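Local coordinates for protein type-2Ba cytolytic delta-endotoxin (Bacillus thuringiensis serovar israelensis, PDB 2RCI) that probably kills the larvae of dipteran insects by making pores in the epithelial cell membrane of the midgut, at residues I13-P18 and I142-T147; I21-R26 and V189-D194; T39-F44 and S133-I138; I156-T161 and V182-L187. One frame throughout, in Å; residues are numbered along the deposited sequence.

Contact 1. Residues I13-P18 and I142-T147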
loop_
_atom_site.group_PDB
_atom_site.type_symbol
_atom_site.label_atom_id
_atom_site.label_comp_id
_atom_site.label_asym_id
_atom_site.label_seq_id
_atom_site.Cartn_x
_atom_site.Cartn_y
_atom_site.Cartn_z
ATOM N N ILE A 13 3.582 -5.064 -6.313
ATOM C CA ILE A 13 5.008 -5.254 -6.076
ATOM C C ILE A 13 5.216 -6.701 -5.609
ATOM O O ILE A 13 4.790 -7.093 -4.507
ATOM C CB ILE A 13 5.547 -4.223 -5.061
ATOM C CG1 ILE A 13 5.426 -2.809 -5.635
ATOM C CG2 ILE A 13 7.015 -4.502 -4.670
ATOM C CD1 ILE A 13 5.024 -1.842 -4.615
ATOM N N PHE A 14 5.852 -7.487 -6.471
ATOM C CA PHE A 14 6.022 -8.903 -6.231
ATOM C C PHE A 14 7.429 -9.049 -5.677
ATOM O O PHE A 14 8.406 -8.573 -6.288
ATOM C CB PHE A 14 5.856 -9.716 -7.536
ATOM C CG PHE A 14 4.445 -9.725 -8.117
ATOM C CD1 PHE A 14 3.667 -10.865 -8.061
ATOM C CD2 PHE A 14 3.947 -8.614 -8.808
ATOM C CE1 PHE A 14 2.370 -10.900 -8.622
ATOM C CE2 PHE A 14 2.650 -8.621 -9.363
ATOM C CZ PHE A 14 1.869 -9.770 -9.265
ATOM N N TYR A 15 7.530 -9.605 -4.481
ATOM C CA TYR A 15 8.813 -10.022 -3.956
ATOM C C TYR A 15 8.680 -11.515 -3.641
ATOM O O TYR A 15 8.515 -11.917 -2.494
ATOM C CB TYR A 15 9.195 -9.181 -2.736
ATOM C CG TYR A 15 10.651 -9.297 -2.365
ATOM C CD1 TYR A 15 11.592 -8.404 -2.883
ATOM C CD2 TYR A 15 11.090 -10.281 -1.462
ATOM C CE1 TYR A 15 12.945 -8.505 -2.536
ATOM C CE2 TYR A 15 12.447 -10.388 -1.124
ATOM C CZ TYR A 15 13.364 -9.514 -1.659
ATOM O OH TYR A 15 14.728 -9.613 -1.319
ATOM N N VAL A 16 8.719 -12.334 -4.698
ATOM C CA VAL A 16 8.519 -13.791 -4.573
ATOM C C VAL A 16 9.475 -14.525 -5.532
ATOM O O VAL A 16 9.936 -13.940 -6.528
ATOM C CB VAL A 16 7.025 -14.223 -4.898
ATOM C CG1 VAL A 16 6.001 -13.449 -4.027
ATOM C CG2 VAL A 16 6.700 -14.004 -6.389
ATOM N N GLU A 17 9.761 -15.792 -5.236
ATOM C CA GLU A 17 10.466 -16.666 -6.184
ATOM C C GLU A 17 9.572 -16.947 -7.398
ATOM O O GLU A 17 8.363 -17.031 -7.266
ATOM C CB GLU A 17 10.841 -17.990 -5.501
ATOM C CG GLU A 17 11.825 -17.866 -4.336
ATOM C CD GLU A 17 12.167 -19.239 -3.737
ATOM O OE1 GLU A 17 12.739 -20.086 -4.463
ATOM O OE2 GLU A 17 11.858 -19.472 -2.559
ATOM N N PRO A 18 10.175 -17.111 -8.597
ATOM C CA PRO A 18 9.386 -17.299 -9.823
ATOM C C PRO A 18 8.411 -18.479 -9.736
ATOM O O PRO A 18 7.320 -18.404 -10.285
ATOM C CB PRO A 18 10.450 -17.550 -10.902
ATOM C CG PRO A 18 11.689 -16.946 -10.373
ATOM C CD PRO A 18 11.628 -17.107 -8.861
ATOM N N ILE A 142 4.698 -11.452 -1.006
ATOM C CA ILE A 142 5.975 -11.600 -0.360
ATOM C C ILE A 142 6.211 -13.063 -0.040
ATOM O O ILE A 142 5.387 -13.710 0.605
ATOM C CB ILE A 142 6.020 -10.784 0.963
ATOM C CG1 ILE A 142 5.508 -9.359 0.715
ATOM C CG2 ILE A 142 7.460 -10.809 1.560
ATOM C CD1 ILE A 142 4.975 -8.660 1.999
ATOM N N GLN A 143 7.362 -13.559 -0.486
ATOM C CA GLN A 143 7.746 -14.937 -0.229
ATOM C C GLN A 143 9.266 -15.007 -0.274
ATOM O O GLN A 143 9.883 -14.664 -1.267
ATOM C CB GLN A 143 7.079 -15.914 -1.216
ATOM C CG GLN A 143 7.524 -17.376 -1.021
ATOM C CD GLN A 143 8.776 -17.673 -1.819
ATOM O OE1 GLN A 143 8.892 -17.223 -2.961
ATOM N NE2 GLN A 143 9.725 -18.410 -1.232
ATOM N N ASN A 144 9.851 -15.438 0.831
ATOM C CA ASN A 144 11.297 -15.658 0.906
ATOM C C ASN A 144 11.605 -16.507 2.144
ATOM O O ASN A 144 10.702 -17.084 2.735
ATOM C CB ASN A 144 12.076 -14.319 0.840
ATOM C CG ASN A 144 12.178 -13.592 2.184
ATOM O OD1 ASN A 144 11.456 -13.904 3.153
ATOM N ND2 ASN A 144 13.076 -12.594 2.235
ATOM N N GLU A 145 12.873 -16.577 2.542
ATOM C CA GLU A 145 13.247 -17.428 3.682
ATOM C C GLU A 145 12.479 -17.113 4.979
ATOM O O GLU A 145 12.187 -18.019 5.769
ATOM C CB GLU A 145 14.757 -17.392 3.918
ATOM C CG GLU A 145 15.307 -16.016 4.282
ATOM C CD GLU A 145 15.711 -15.131 3.104
ATOM O OE1 GLU A 145 15.384 -15.435 1.915
ATOM O OE2 GLU A 145 16.380 -14.114 3.410
ATOM N N ASP A 146 12.141 -15.843 5.182
ATOM C CA ASP A 146 11.469 -15.388 6.389
ATOM C C ASP A 146 9.951 -15.537 6.341
ATOM O O ASP A 146 9.275 -15.236 7.320
ATOM C CB ASP A 146 11.862 -13.964 6.776
ATOM C CG ASP A 146 13.289 -13.880 7.286
ATOM O OD1 ASP A 146 13.779 -14.872 7.885
ATOM O OD2 ASP A 146 13.922 -12.827 7.099
ATOM N N THR A 147 9.430 -16.035 5.226
ATOM C CA THR A 147 7.986 -16.396 5.204
ATOM C C THR A 147 7.783 -17.910 5.301
ATOM O O THR A 147 6.639 -18.387 5.285
ATOM C CB THR A 147 7.236 -15.872 3.959
ATOM O OG1 THR A 147 7.707 -16.552 2.770
ATOM C CG2 THR A 147 7.395 -14.360 3.818
HETATM O O HOH W 1 15.023 -11.829 0.146
#
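The side-chain amide of Gln143 meets Glu17 twice. Its OE1 accepts from the backbone N of Glu17 at 2.8 Å, the donor lying nearly along the C=O axis, and its NE2 donates a hydrogen bond to Glu17 OE2 at 2.7 Å. That second bond uses the anti lone pair of the carboxylate and stays close to the amide plane, so both ends of the amide are spoken for and its flip is fixed. Glu17 reaches out with CG anti to its carbonyl carbon and the chain extended beyond. Gln143 has CG anti to its backbone N (chi1 177°) and then bends at chi2 (-87°), which turns the amide back across the gap. Behind this pair the two segments still run as neighbours in a sheet: Tyr15 and Ile142 form a parallel bridge where strand 11-15 pairs with the end of strand 132-142. Gln143 N donates to Tyr15 O at 2.8 Å, in the carbonyl plane, while the CA-H of Ile142 points at the same oxygen. Val16 CG1 lies 3.9 Å from Gln143 CB. Further out, a water in the plane of the Tyr15 ring joins Tyr15 OH to Asn144 ND2, and that hydroxyl is also hydrogen-bonded to Ser95 OG. Asn144 OD1 accepts from Asp146 N at 2.9 Å, an Asx turn in the loop leading to strand 150-162.

Contact 2. Residues I21-R26 and V189-D194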
loop_
_atom_site.group_PDB
_atom_site.type_symbol
_atom_site.label_atom_id
_atom_site.label_comp_id
_atom_site.label_asym_id
_atom_site.label_seq_id
_atom_site.Cartn_x
_atom_site.Cartn_y
_atom_site.Cartn_z
ATOM N N ILE A 21 5.112 -17.358 -8.433
ATOM C CA ILE A 21 4.403 -16.260 -9.117
ATOM C C ILE A 21 2.905 -16.572 -9.337
ATOM O O ILE A 21 2.060 -15.682 -9.191
ATOM C CB ILE A 21 5.117 -15.804 -10.443
ATOM C CG1 ILE A 21 6.420 -15.034 -10.128
ATOM C CG2 ILE A 21 4.193 -14.924 -11.281
ATOM C CD1 ILE A 21 7.251 -14.566 -11.393
ATOM N N ALA A 22 2.584 -17.824 -9.687
ATOM C CA ALA A 22 1.179 -18.241 -9.894
ATOM C C ALA A 22 0.314 -17.864 -8.683
ATOM O O ALA A 22 -0.743 -17.257 -8.827
ATOM C CB ALA A 22 1.108 -19.752 -10.136
ATOM N N GLN A 23 0.769 -18.255 -7.496
ATOM C CA GLN A 23 0.033 -18.009 -6.248
ATOM C C GLN A 23 -0.127 -16.510 -5.974
ATOM O O GLN A 23 -1.201 -16.030 -5.581
ATOM C CB GLN A 23 0.746 -18.694 -5.077
ATOM C CG GLN A 23 0.071 -18.452 -3.706
ATOM C CD GLN A 23 0.436 -19.528 -2.694
ATOM O OE1 GLN A 23 1.449 -20.222 -2.842
ATOM N NE2 GLN A 23 -0.400 -19.675 -1.663
ATOM N N ALA A 24 0.955 -15.770 -6.175
ATOM C CA ALA A 24 0.911 -14.300 -6.073
ATOM C C ALA A 24 -0.122 -13.657 -7.012
ATOM O O ALA A 24 -0.861 -12.759 -6.612
ATOM C CB ALA A 24 2.293 -13.721 -6.308
ATOM N N ILE A 25 -0.187 -14.136 -8.255
ATOM C CA ILE A 25 -1.137 -13.616 -9.223
ATOM C C ILE A 25 -2.562 -13.908 -8.759
ATOM O O ILE A 25 -3.427 -13.025 -8.818
ATOM C CB ILE A 25 -0.893 -14.222 -10.657
ATOM C CG1 ILE A 25 0.413 -13.691 -11.249
ATOM C CG2 ILE A 25 -2.092 -13.923 -11.607
ATOM C CD1 ILE A 25 0.970 -14.539 -12.415
ATOM N N ARG A 26 -2.793 -15.139 -8.293
ATOM C CA ARG A 26 -4.126 -15.569 -7.862
ATOM C C ARG A 26 -4.619 -14.651 -6.727
ATOM O O ARG A 26 -5.733 -14.090 -6.788
ATOM C CB ARG A 26 -4.109 -17.032 -7.378
ATOM C CG ARG A 26 -5.517 -17.505 -6.946
ATOM C CD ARG A 26 -5.564 -18.931 -6.512
ATOM N NE ARG A 26 -4.904 -19.182 -5.233
ATOM C CZ ARG A 26 -3.733 -19.790 -5.111
ATOM N NH1 ARG A 26 -3.061 -20.206 -6.191
ATOM N NH2 ARG A 26 -3.228 -19.993 -3.907
ATOM N N VAL A 189 -2.284 -10.977 5.018
ATOM C CA VAL A 189 -2.787 -12.347 5.071
ATOM C C VAL A 189 -1.686 -13.312 4.610
ATOM O O VAL A 189 -1.016 -13.081 3.585
ATOM C CB VAL A 189 -4.109 -12.506 4.243
ATOM C CG1 VAL A 189 -3.863 -12.203 2.771
ATOM C CG2 VAL A 189 -4.680 -13.954 4.387
ATOM N N VAL A 190 -1.464 -14.368 5.386
ATOM C CA VAL A 190 -0.534 -15.401 4.965
ATOM C C VAL A 190 -1.335 -16.635 4.537
ATOM O O VAL A 190 -2.345 -16.979 5.169
ATOM C CB VAL A 190 0.507 -15.742 6.054
ATOM C CG1 VAL A 190 1.350 -14.503 6.385
ATOM C CG2 VAL A 190 -0.172 -16.296 7.350
ATOM N N GLN A 191 -0.913 -17.253 3.438
ATOM C CA GLN A 191 -1.519 -18.495 2.963
ATOM C C GLN A 191 -0.405 -19.516 2.757
ATOM O O GLN A 191 0.703 -19.156 2.280
ATOM C CB GLN A 191 -2.275 -18.280 1.641
ATOM C CG GLN A 191 -2.971 -19.550 1.070
ATOM C CD GLN A 191 -3.767 -19.240 -0.194
ATOM O OE1 GLN A 191 -3.196 -18.888 -1.228
ATOM N NE2 GLN A 191 -5.091 -19.376 -0.116
ATOM N N ALA A 192 -0.670 -20.765 3.154
ATOM C CA ALA A 192 0.267 -21.859 2.861
ATOM C C ALA A 192 0.644 -21.830 1.375
ATOM O O ALA A 192 -0.196 -21.604 0.503
ATOM C CB ALA A 192 -0.319 -23.243 3.246
ATOM N N LEU A 193 1.923 -22.028 1.104
ATOM C CA LEU A 193 2.420 -22.105 -0.249
ATOM C C LEU A 193 1.778 -23.285 -0.965
ATOM O O LEU A 193 1.716 -24.349 -0.447
ATOM C CB LEU A 193 3.938 -22.198 -0.292
ATOM C CG LEU A 193 4.780 -20.997 0.067
ATOM C CD1 LEU A 193 6.255 -21.305 0.170
ATOM C CD2 LEU A 193 4.537 -19.810 -0.801
ATOM N N ASP A 194 1.178 -23.003 -2.090
ATOM C CA ASP A 194 1.423 -23.617 -3.370
ATOM C C ASP A 194 2.274 -24.834 -3.433
ATOM O O ASP A 194 3.416 -24.704 -3.459
ATOM C CB ASP A 194 0.216 -23.758 -4.255
ATOM C CG ASP A 194 -0.523 -22.506 -4.465
ATOM O OD1 ASP A 194 -1.307 -22.200 -3.613
ATOM O OD2 ASP A 194 -0.434 -21.882 -5.496
HETATM O O HOH W 2 -6.554 -19.067 -2.858
#
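Helix 21-31 is tied to the C-terminal end of strand 177-192, the longest strand of the mixed sheet between the two helix layers of this alpha/beta toxin, by a polar network where the strand gives way to loop. The segment axes stay 11.3 Å apart, so long side chains bridge the gap. Gln23, with CG anti to its backbone N and the chain extended, brings its amide to Gln191, Ala192 and Asp194: NE2 donates to Gln191 OE1 at 2.9 Å, on a lone pair, and to Ala192 O at 2.9 Å in a straighter bond whose donor sits above the carbonyl plane, using both its protons. The Asp194 carboxylate stacks on this amide, the planes 15° apart. One helical turn on, Arg26 bends at chi3 (71°) and meets Asp194 tip to tip: an end-on salt bridge, NH2 to OD1 at 2.9 Å and NH1 to OD2 at 3.2 Å, each oxygen offering its syn lone pair. Arg26 NH2 also reaches Gln191 OE1, at 2.9 Å, so that oxygen accepts hydrogen bonds from two residues. Gln191 NE2 donates to Pro55 O, and a water accepts from both Gln191 NE2 and Arg26 NE, the latter at 2.9 Å.

Contact 3. Residues T39-F44 and S133-I138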
loop_
_atom_site.group_PDB
_atom_site.type_symbol
_atom_site.label_atom_id
_atom_site.label_comp_id
_atom_site.label_asym_id
_atom_site.label_seq_id
_atom_site.Cartn_x
_atom_site.Cartn_y
_atom_site.Cartn_z
ATOM N N THR A 39 -15.860 4.755 -6.531
ATOM C CA THR A 39 -14.858 5.665 -5.948
ATOM C C THR A 39 -13.462 5.140 -6.216
ATOM O O THR A 39 -12.478 5.908 -6.196
ATOM C CB THR A 39 -15.002 5.760 -4.427
ATOM O OG1 THR A 39 -14.764 4.461 -3.863
ATOM C CG2 THR A 39 -16.408 6.260 -4.030
ATOM N N LEU A 40 -13.389 3.819 -6.436
ATOM C CA LEU A 40 -12.122 3.086 -6.564
ATOM C C LEU A 40 -11.326 3.114 -5.278
ATOM O O LEU A 40 -10.116 2.875 -5.285
ATOM C CB LEU A 40 -11.281 3.619 -7.725
ATOM C CG LEU A 40 -12.003 3.573 -9.073
ATOM C CD1 LEU A 40 -11.152 4.247 -10.120
ATOM C CD2 LEU A 40 -12.287 2.115 -9.438
ATOM N N ASN A 41 -12.001 3.411 -4.170
ATOM C CA ASN A 41 -11.370 3.279 -2.870
ATOM C C ASN A 41 -11.237 1.784 -2.531
ATOM O O ASN A 41 -11.850 0.927 -3.174
ATOM C CB ASN A 41 -12.166 4.025 -1.790
ATOM C CG ASN A 41 -11.321 4.406 -0.546
ATOM O OD1 ASN A 41 -10.098 4.226 -0.500
ATOM N ND2 ASN A 41 -11.997 4.941 0.471
ATOM N N PHE A 42 -10.410 1.503 -1.525
ATOM C CA PHE A 42 -10.228 0.167 -0.969
ATOM C C PHE A 42 -11.208 0.017 0.182
ATOM O O PHE A 42 -11.320 0.907 1.045
ATOM C CB PHE A 42 -8.781 0.069 -0.489
ATOM C CG PHE A 42 -8.404 -1.253 0.135
ATOM C CD1 PHE A 42 -8.092 -2.353 -0.645
ATOM C CD2 PHE A 42 -8.316 -1.364 1.518
ATOM C CE1 PHE A 42 -7.702 -3.582 -0.042
ATOM C CE2 PHE A 42 -7.951 -2.566 2.112
ATOM C CZ PHE A 42 -7.637 -3.665 1.323
ATOM N N ASN A 43 -11.965 -1.075 0.167
ATOM C CA ASN A 43 -12.933 -1.349 1.208
ATOM C C ASN A 43 -12.349 -2.360 2.205
ATOM O O ASN A 43 -12.171 -3.548 1.885
ATOM C CB ASN A 43 -14.261 -1.830 0.577
ATOM C CG ASN A 43 -15.400 -1.918 1.587
ATOM O OD1 ASN A 43 -15.329 -2.640 2.560
ATOM N ND2 ASN A 43 -16.476 -1.193 1.323
ATOM N N PHE A 44 -12.028 -1.872 3.395
ATOM C CA PHE A 44 -11.424 -2.692 4.470
ATOM C C PHE A 44 -12.298 -3.883 4.863
ATOM O O PHE A 44 -11.812 -5.027 5.033
ATOM C CB PHE A 44 -11.169 -1.790 5.684
ATOM C CG PHE A 44 -10.390 -2.451 6.797
ATOM C CD1 PHE A 44 -9.087 -2.892 6.588
ATOM C CD2 PHE A 44 -10.958 -2.577 8.067
ATOM C CE1 PHE A 44 -8.371 -3.478 7.616
ATOM C CE2 PHE A 44 -10.271 -3.157 9.102
ATOM C CZ PHE A 44 -8.955 -3.606 8.883
ATOM N N SER A 133 -6.517 16.042 -2.812
ATOM C CA SER A 133 -6.721 14.744 -2.177
ATOM C C SER A 133 -6.696 13.629 -3.216
ATOM O O SER A 133 -7.075 13.818 -4.392
ATOM C CB SER A 133 -7.985 14.715 -1.302
ATOM O OG SER A 133 -9.175 14.792 -2.077
ATOM N N TYR A 134 -6.200 12.469 -2.796
ATOM C CA TYR A 134 -6.147 11.324 -3.691
ATOM C C TYR A 134 -6.153 9.994 -2.945
ATOM O O TYR A 134 -5.901 9.976 -1.745
ATOM C CB TYR A 134 -4.935 11.418 -4.597
ATOM C CG TYR A 134 -3.552 11.405 -3.954
ATOM C CD1 TYR A 134 -2.736 10.237 -4.006
ATOM C CD2 TYR A 134 -3.019 12.556 -3.409
ATOM C CE1 TYR A 134 -1.424 10.248 -3.468
ATOM C CE2 TYR A 134 -1.709 12.587 -2.894
ATOM C CZ TYR A 134 -0.934 11.430 -2.914
ATOM O OH TYR A 134 0.343 11.470 -2.411
ATOM N N PHE A 135 -6.483 8.920 -3.659
ATOM C CA PHE A 135 -6.289 7.550 -3.151
ATOM C C PHE A 135 -5.032 6.978 -3.814
ATOM O O PHE A 135 -4.760 7.269 -4.970
ATOM C CB PHE A 135 -7.451 6.640 -3.556
ATOM C CG PHE A 135 -8.795 7.063 -3.010
ATOM C CD1 PHE A 135 -8.916 7.625 -1.748
ATOM C CD2 PHE A 135 -9.958 6.807 -3.755
ATOM C CE1 PHE A 135 -10.168 7.999 -1.246
ATOM C CE2 PHE A 135 -11.202 7.167 -3.276
ATOM C CZ PHE A 135 -11.317 7.750 -2.012
ATOM N N TYR A 136 -4.302 6.130 -3.091
ATOM C CA TYR A 136 -3.124 5.483 -3.652
ATOM C C TYR A 136 -3.120 4.070 -3.083
ATOM O O TYR A 136 -3.261 3.879 -1.857
ATOM C CB TYR A 136 -1.853 6.212 -3.227
ATOM C CG TYR A 136 -0.649 5.822 -4.068
ATOM C CD1 TYR A 136 -0.203 6.632 -5.113
ATOM C CD2 TYR A 136 0.034 4.623 -3.827
ATOM C CE1 TYR A 136 0.890 6.250 -5.903
ATOM C CE2 TYR A 136 1.119 4.244 -4.586
ATOM C CZ TYR A 136 1.552 5.060 -5.622
ATOM O OH TYR A 136 2.631 4.663 -6.373
ATOM N N LYS A 137 -2.961 3.098 -3.975
ATOM C CA LYS A 137 -3.094 1.681 -3.595
ATOM C C LYS A 137 -1.909 0.868 -4.036
ATOM O O LYS A 137 -1.460 0.982 -5.180
ATOM C CB LYS A 137 -4.365 1.064 -4.160
ATOM C CG LYS A 137 -5.634 1.682 -3.551
ATOM C CD LYS A 137 -6.904 1.056 -4.140
ATOM C CE LYS A 137 -7.147 1.383 -5.650
ATOM N NZ LYS A 137 -6.903 2.786 -6.094
ATOM N N ILE A 138 -1.416 0.052 -3.104
ATOM C CA ILE A 138 -0.229 -0.778 -3.319
ATOM C C ILE A 138 -0.597 -2.204 -2.906
ATOM O O ILE A 138 -1.398 -2.393 -1.978
ATOM C CB ILE A 138 0.928 -0.337 -2.412
ATOM C CG1 ILE A 138 1.311 1.136 -2.666
ATOM C CG2 ILE A 138 2.153 -1.249 -2.621
ATOM C CD1 ILE A 138 2.225 1.724 -1.558
#
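The side-chain amide of Asn41 is gripped by two hydrogen bonds, one at each end: OD1 accepts a weak bond from Phe42 N, and ND2 donates to Glu159 OE2, so the amide is fixed in rotation. The backbone of the same residue is tied as well, Asn41 N donating to Thr39 OG1 at 3.0 Å and 165° and closing an ST turn. With CG anti to the backbone N (chi1 -157°), the amide lies flat over one face of the Phe135 ring, the planes only 4° apart. OD1 sits above the ring centre, 3.7 Å from the plane, and CB makes a CH-pi contact 4.0 Å from the ring centroid. Thr39 O comes at the ring edge instead, 3.4 Å from CE2 of Phe135. Two residues along the strand, Lys137 folds at chi3 and chi4 to bring NZ within 3.3 Å of Leu40 O, a weak hydrogen bond, while its CD lies 4.2 Å from Phe42 CB. The loop between helices 21-31 and 44-53 therefore crosses the side of strand 132-142 that carries Phe135 and Lys137, whereas Tyr134 and Tyr136, alternating with them, pack against helix 96-110.

Contact 4. Residues I156-T161 and V182-L187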
loop_
_atom_site.group_PDB
_atom_site.type_symbol
_atom_site.label_atom_id
_atom_site.label_comp_id
_atom_site.label_asym_id
_atom_site.label_seq_id
_atom_site.Cartn_x
_atom_site.Cartn_y
_atom_site.Cartn_z
ATOM N N ILE A 156 -2.405 -2.435 0.590
ATOM C CA ILE A 156 -2.368 -1.174 1.349
ATOM C C ILE A 156 -3.085 -0.096 0.557
ATOM O O ILE A 156 -2.755 0.113 -0.608
ATOM C CB ILE A 156 -0.943 -0.678 1.596
ATOM C CG1 ILE A 156 -0.080 -1.724 2.294
ATOM C CG2 ILE A 156 -0.975 0.668 2.390
ATOM C CD1 ILE A 156 1.377 -1.357 2.376
ATOM N N ALA A 157 -4.054 0.596 1.173
ATOM C CA ALA A 157 -4.650 1.795 0.549
ATOM C C ALA A 157 -4.445 3.043 1.404
ATOM O O ALA A 157 -4.634 3.002 2.628
ATOM C CB ALA A 157 -6.140 1.597 0.271
ATOM N N PHE A 158 -4.062 4.153 0.773
ATOM C CA PHE A 158 -4.005 5.412 1.503
ATOM C C PHE A 158 -5.060 6.389 0.973
ATOM O O PHE A 158 -5.325 6.420 -0.220
ATOM C CB PHE A 158 -2.639 6.083 1.326
ATOM C CG PHE A 158 -1.487 5.257 1.815
ATOM C CD1 PHE A 158 -1.201 5.207 3.169
ATOM C CD2 PHE A 158 -0.708 4.530 0.918
ATOM C CE1 PHE A 158 -0.102 4.463 3.649
ATOM C CE2 PHE A 158 0.389 3.789 1.374
ATOM C CZ PHE A 158 0.664 3.725 2.747
ATOM N N GLU A 159 -5.649 7.164 1.875
ATOM C CA GLU A 159 -6.461 8.328 1.500
ATOM C C GLU A 159 -5.637 9.514 1.949
ATOM O O GLU A 159 -5.416 9.702 3.155
ATOM C CB GLU A 159 -7.793 8.336 2.266
ATOM C CG GLU A 159 -8.518 7.026 2.252
ATOM C CD GLU A 159 -9.954 7.134 2.804
ATOM O OE1 GLU A 159 -10.401 8.262 3.146
ATOM O OE2 GLU A 159 -10.619 6.090 2.860
ATOM N N ILE A 160 -5.165 10.293 0.980
ATOM C CA ILE A 160 -4.206 11.356 1.248
ATOM C C ILE A 160 -4.813 12.706 0.887
ATOM O O ILE A 160 -5.295 12.902 -0.237
ATOM C CB ILE A 160 -2.880 11.146 0.491
ATOM C CG1 ILE A 160 -2.239 9.807 0.904
ATOM C CG2 ILE A 160 -1.917 12.328 0.776
ATOM C CD1 ILE A 160 -1.261 9.228 -0.121
ATOM N N THR A 161 -4.781 13.607 1.856
ATOM C CA THR A 161 -5.180 15.009 1.661
ATOM C C THR A 161 -3.987 15.874 2.051
ATOM O O THR A 161 -3.413 15.703 3.114
ATOM C CB THR A 161 -6.373 15.364 2.533
ATOM O OG1 THR A 161 -7.492 14.529 2.167
ATOM C CG2 THR A 161 -6.735 16.860 2.334
ATOM N N VAL A 182 -3.324 11.595 6.307
ATOM C CA VAL A 182 -3.194 10.298 5.656
ATOM C C VAL A 182 -3.943 9.224 6.448
ATOM O O VAL A 182 -3.644 9.012 7.645
ATOM C CB VAL A 182 -1.684 9.894 5.542
ATOM C CG1 VAL A 182 -1.555 8.464 4.941
ATOM C CG2 VAL A 182 -0.938 10.919 4.713
ATOM N N LYS A 183 -4.928 8.596 5.802
ATOM C CA LYS A 183 -5.674 7.465 6.374
ATOM C C LYS A 183 -5.143 6.206 5.692
ATOM O O LYS A 183 -4.938 6.186 4.493
ATOM C CB LYS A 183 -7.194 7.561 6.140
ATOM C CG LYS A 183 -7.918 6.539 7.011
ATOM C CD LYS A 183 -9.450 6.516 6.912
ATOM C CE LYS A 183 -9.964 5.503 7.954
ATOM N NZ LYS A 183 -11.386 5.685 8.355
ATOM N N MET A 184 -4.879 5.184 6.491
ATOM C CA MET A 184 -4.320 3.949 5.994
ATOM C C MET A 184 -5.259 2.802 6.292
ATOM O O MET A 184 -5.729 2.662 7.417
ATOM C CB MET A 184 -3.008 3.698 6.722
ATOM C CG MET A 184 -2.194 2.562 6.181
ATOM S SD MET A 184 -0.592 2.683 6.977
ATOM C CE MET A 184 0.201 1.210 6.338
ATOM N N LYS A 185 -5.479 1.954 5.294
ATOM C CA LYS A 185 -6.217 0.712 5.452
ATOM C C LYS A 185 -5.333 -0.386 4.883
ATOM O O LYS A 185 -4.935 -0.338 3.717
ATOM C CB LYS A 185 -7.530 0.759 4.674
ATOM C CG LYS A 185 -8.542 1.766 5.200
ATOM C CD LYS A 185 -9.666 1.980 4.196
ATOM C CE LYS A 185 -10.818 2.741 4.831
ATOM N NZ LYS A 185 -11.837 3.008 3.781
ATOM N N ALA A 186 -5.022 -1.372 5.708
ATOM C CA ALA A 186 -4.116 -2.431 5.272
ATOM C C ALA A 186 -4.407 -3.717 6.051
ATOM O O ALA A 186 -4.929 -3.687 7.182
ATOM C CB ALA A 186 -2.663 -1.986 5.483
ATOM N N LEU A 187 -4.080 -4.847 5.439
ATOM C CA LEU A 187 -4.069 -6.106 6.168
ATOM C C LEU A 187 -2.956 -6.982 5.613
ATOM O O LEU A 187 -2.594 -6.849 4.434
ATOM C CB LEU A 187 -5.429 -6.820 6.052
ATOM C CG LEU A 187 -5.874 -7.493 4.724
ATOM C CD1 LEU A 187 -5.084 -8.746 4.378
ATOM C CD2 LEU A 187 -7.347 -7.896 4.832
#
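Phe158 holds CG anti to its carbonyl carbon (chi1 -60°), whereas Met184 and Val182 send CG and CG1 anti to the backbone N, so Phe158 lies alongside each of them, pointing the same way. Both meet the same side of the Phe158 ring: CD1 is 3.7 Å from Val182 CG1 and CE1 is 3.8 Å from Met184 CG. Met184 SD, 5.0 Å from the ring centroid and oblique to it, makes a Met-aromatic contact. The extended Met184 chain then carries CE to 4.2 Å from Ile156 CG2. The backbones that carry them form a regular antiparallel ladder. Ala157 with Lys185 and Glu159 with Lys183 are hydrogen-bonded pairs, the straightest bond being Ala157 N to Lys185 O at 2.8 Å and 177°; Phe158 with Met184 is a non-hydrogen-bonded pair between them. On the other face Glu159 and Lys185 cross obliquely in a long salt bridge, OE2 to NZ 3.4 Å, and that OE2 also accepts from Asn41. Strand 132-142 pairs with strand 150-162, and strand 57-64 with strand 177-192. Helices 74-89 and 96-110 cover the Phe158 face; the loop holding Asn41 and Phe42 meets the Glu159 face.

Contact 4 is the buried one, an antiparallel ladder with one apolar and one charged face about 7 Å from the chain's centre; contacts 1 and 2 lie 16 and 18 Å out, partly buried, and rely on amide and carboxylate groups, joined in contact 2 by a guanidinium. Contact 3 is also partly buried but adjoins contact 4, their centres about 7 Å apart, with strands 132-142 and 150-162 paired and Phe42 packed on Ala157. Contacts 1 and 2 touch through Phe14 with Ala24 and Gln143 with Leu193. Contacts 2 and 4 share strand 177-192, whose mid-sheet ladder gives way to polar ties at its end. All four reach one sheet, flanked by helices on both faces.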